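Local coordinates for envelope protein (White spot syndrome virus, PDB 7DDA), which forms part of the viral envelope and, through its C-terminal domain, probably binds heparin at sites that also take up sulphate, at residues I82-A87 and L98-R103. Sequence-based numbering, arbitrary orientation.
Sequences IYKISA and LLYGLR
The phenol ring of Y83 lies flat over the backbone of G101, whose O sits 3.4 Å from the ring plane, under its centre, while Y83 CE1 comes 3.6 Å from G101 CA. CG of Y83 stands between its own backbone N and carbonyl carbon (chi1 39°), and the ring lies over the one position of the partner strand without a side chain. Beyond it, Y83 OH rests over one face of the R103 guanidinium, offset toward the rim, a contact rather than a hydrogen bond; the two planes are only 13° apart. Y83 OH hydrogen-bonds to E145 OE1 and R103 NH1 to N143 O, and R103 also lies next to a bound sulfate ion. The Y100 ring meets K84 obliquely on the other sheet face, CD1 of Y100 3.5 Å from K84 CA.

Y83 and G101 exchange two backbone hydrogen bonds, both 3.0 Å between N and O. Farther along, L99 O accepts I85 N at 2.8 Å and S86 N at 3.2 Å from the same face of its carbonyl plane, and L99 N returns a bond to S86 O (2.9 Å). I85 CG2 packs on L99 CD2, and I82 CG1 meets L102 CD1 on the buried face, against F165 of the other sheet. This beta hairpin, whose strand 80-89 is outermost within the chain in one of two antiparallel sheets, exemplifies the classic beta bulge: one extra residue, with I85 and S86 both facing L99, shifts the register by one.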
ATOM      1  N   ILE A  82      18.149   8.335   0.417  1.00 20.53           N
ATOM      2  CA  ILE A  82      17.035   8.773  -0.420  1.00 19.60           C
ATOM      3  C   ILE A  82      17.017  10.295  -0.429  1.00 20.35           C
ATOM      4  O   ILE A  82      17.119  10.931   0.627  1.00 20.53           O
ATOM      5  CB  ILE A  82      15.693   8.207   0.080  1.00 18.32           C
ATOM      6  CG1 ILE A  82      15.779   6.682   0.194  1.00 17.46           C
ATOM      7  CG2 ILE A  82      14.551   8.629  -0.848  1.00 17.11           C
ATOM      8  CD1 ILE A  82      14.770   6.080   1.164  1.00 17.04           C
ATOM      9  N   TYR A  83      16.886  10.878  -1.613  1.00 17.32           N
ATOM     10  CA  TYR A  83      17.104  12.311  -1.749  1.00 21.30           C
ATOM     11  C   TYR A  83      16.250  12.831  -2.888  1.00 21.21           C
ATOM     12  O   TYR A  83      15.973  12.116  -3.861  1.00 20.57           O
ATOM     13  CB  TYR A  83      18.589  12.652  -2.013  1.00 18.82           C
ATOM     14  CG  TYR A  83      19.246  11.652  -2.938  1.00 19.59           C
ATOM     15  CD1 TYR A  83      19.219  11.832  -4.307  1.00 18.14           C
ATOM     16  CD2 TYR A  83      19.845  10.495  -2.435  1.00 20.76           C
ATOM     17  CE1 TYR A  83      19.798  10.910  -5.157  1.00 20.42           C
ATOM     18  CE2 TYR A  83      20.417   9.560  -3.278  1.00 19.28           C
ATOM     19  CZ  TYR A  83      20.389   9.777  -4.635  1.00 19.60           C
ATOM     20  OH  TYR A  83      20.954   8.865  -5.487  1.00 22.95           O
ATOM     21  N   LYS A  84      15.826  14.078  -2.738  1.00 20.41           N
ATOM     22  CA  LYS A  84      15.194  14.805  -3.823  1.00 18.82           C
ATOM     23  C   LYS A  84      16.215  15.107  -4.911  1.00 19.76           C
ATOM     24  O   LYS A  84      17.284  15.656  -4.641  1.00 25.11           O
ATOM     25  CB  LYS A  84      14.585  16.093  -3.277  1.00 20.06           C
ATOM     26  CG  LYS A  84      14.032  17.041  -4.315  1.00 25.60           C
ATOM     27  CD  LYS A  84      13.536  18.301  -3.625  1.00 25.51           C
ATOM     28  CE  LYS A  84      13.583  19.494  -4.544  1.00 28.69           C
ATOM     29  NZ  LYS A  84      13.211  20.741  -3.804  1.00 35.82           N
ATOM     30  N   ILE A  85      15.908  14.712  -6.139  1.00 21.99           N
ATOM     31  CA  ILE A  85      16.729  15.132  -7.264  1.00 21.03           C
ATOM     32  C   ILE A  85      16.199  16.423  -7.871  1.00 26.22           C
ATOM     33  O   ILE A  85      16.976  17.318  -8.210  1.00 24.72           O
ATOM     34  CB  ILE A  85      16.802  14.003  -8.308  1.00 24.12           C
ATOM     35  CG1 ILE A  85      17.630  12.828  -7.776  1.00 20.16           C
ATOM     36  CG2 ILE A  85      17.369  14.507  -9.633  1.00 18.13           C
ATOM     37  CD1 ILE A  85      17.540  11.614  -8.662  1.00 17.72           C
ATOM     38  N   SER A  86      14.876  16.568  -7.962  1.00 28.94           N
ATOM     39  CA  SER A  86      14.308  17.615  -8.800  1.00 23.46           C
ATOM     40  C   SER A  86      12.814  17.783  -8.512  1.00 25.33           C
ATOM     41  O   SER A  86      12.101  16.799  -8.274  1.00 22.52           O
ATOM     42  CB  SER A  86      14.542  17.265 -10.274  1.00 20.10           C
ATOM     43  OG  SER A  86      13.987  18.237 -11.127  1.00 35.54           O
ATOM     44  N   ALA A  87      12.352  19.033  -8.542  1.00 23.60           N
ATOM     45  CA  ALA A  87      10.930  19.358  -8.437  1.00 25.69           C
ATOM     46  C   ALA A  87      10.651  20.512  -9.382  1.00 27.55           C
ATOM     47  O   ALA A  87      11.155  21.614  -9.163  1.00 26.16           O
ATOM     48  CB  ALA A  87      10.536  19.733  -7.008  1.00 24.36           C
ATOM     49  N   LEU A  98       8.024  15.396  -9.633  1.00 21.40           N
ATOM     50  CA  LEU A  98       8.842  15.189  -8.444  1.00 22.12           C
ATOM     51  C   LEU A  98       9.729  13.978  -8.677  1.00 22.13           C
ATOM     52  O   LEU A  98       9.228  12.877  -8.925  1.00 23.77           O
ATOM     53  CB  LEU A  98       7.975  14.976  -7.200  1.00 19.13           C
ATOM     54  CG  LEU A  98       7.033  16.131  -6.864  1.00 26.11           C
ATOM     55  CD1 LEU A  98       6.248  15.829  -5.594  1.00 18.09           C
ATOM     56  CD2 LEU A  98       7.805  17.440  -6.730  1.00 26.23           C
ATOM     57  N   LEU A  99      11.038  14.168  -8.578  1.00 18.34           N
ATOM     58  CA  LEU A  99      11.965  13.105  -8.932  1.00 21.43           C
ATOM     59  C   LEU A  99      12.890  12.826  -7.760  1.00 21.33           C
ATOM     60  O   LEU A  99      13.506  13.747  -7.219  1.00 23.61           O
ATOM     61  CB  LEU A  99      12.755  13.473 -10.193  1.00 19.96           C
ATOM     62  CG  LEU A  99      13.886  12.544 -10.607  1.00 19.31           C
ATOM     63  CD1 LEU A  99      13.352  11.155 -10.889  1.00 18.98           C
ATOM     64  CD2 LEU A  99      14.576  13.109 -11.847  1.00 20.41           C
ATOM     65  N   TYR A 100      12.996  11.553  -7.385  1.00 22.02           N
ATOM     66  CA  TYR A 100      13.800  11.125  -6.252  1.00 18.83           C
ATOM     67  C   TYR A 100      14.810  10.077  -6.681  1.00 18.66           C
ATOM     68  O   TYR A 100      14.614   9.374  -7.677  1.00 19.41           O
ATOM     69  CB  TYR A 100      12.897  10.589  -5.130  1.00 17.50           C
ATOM     70  CG  TYR A 100      12.028  11.701  -4.629  1.00 20.56           C
ATOM     71  CD1 TYR A 100      12.469  12.558  -3.624  1.00 17.31           C
ATOM     72  CD2 TYR A 100      10.798  11.959  -5.228  1.00 20.49           C
ATOM     73  CE1 TYR A 100      11.685  13.615  -3.196  1.00 16.68           C
ATOM     74  CE2 TYR A 100      10.011  13.019  -4.806  1.00 21.18           C
ATOM     75  CZ  TYR A 100      10.459  13.842  -3.799  1.00 19.08           C
ATOM     76  OH  TYR A 100       9.656  14.887  -3.396  1.00 20.61           O
ATOM     77  N   GLY A 101      15.899   9.993  -5.926  1.00 20.97           N
ATOM     78  CA  GLY A 101      16.891   8.945  -6.103  1.00 15.75           C
ATOM     79  C   GLY A 101      17.051   8.137  -4.830  1.00 19.59           C
ATOM     80  O   GLY A 101      17.008   8.685  -3.729  1.00 23.22           O
ATOM     81  N   LEU A 102      17.232   6.828  -4.988  1.00 18.71           N
ATOM     82  CA  LEU A 102      17.615   5.945  -3.894  1.00 20.43           C
ATOM     83  C   LEU A 102      18.964   5.320  -4.237  1.00 21.79           C
ATOM     84  O   LEU A 102      19.095   4.639  -5.262  1.00 21.72           O
ATOM     85  CB  LEU A 102      16.554   4.857  -3.660  1.00 20.09           C
ATOM     86  CG  LEU A 102      16.813   3.809  -2.562  1.00 25.27           C
ATOM     87  CD1 LEU A 102      15.513   3.340  -1.897  1.00 24.59           C
ATOM     88  CD2 LEU A 102      17.587   2.606  -3.092  1.00 22.54           C
ATOM     89  N   ARG A 103      19.954   5.527  -3.378  1.00 21.13           N
ATOM     90  CA  ARG A 103      21.268   4.928  -3.569  1.00 23.56           C
ATOM     91  C   ARG A 103      21.477   3.742  -2.636  1.00 26.04           C
ATOM     92  O   ARG A 103      21.284   3.851  -1.415  1.00 24.31           O
ATOM     93  CB  ARG A 103      22.385   5.947  -3.354  1.00 23.21           C
ATOM     94  CG  ARG A 103      23.682   5.522  -4.033  1.00 24.03           C
ATOM     95  CD  ARG A 103      24.797   6.538  -3.811  1.00 20.09           C
ATOM     96  NE  ARG A 103      24.466   7.862  -4.333  1.00 16.59           N
ATOM     97  CZ  ARG A 103      24.471   8.196  -5.624  1.00 20.17           C
ATOM     98  NH1 ARG A 103      24.803   7.308  -6.557  1.00 21.54           N
ATOM     99  NH2 ARG A 103      24.140   9.429  -5.992  1.00 19.57           N
TER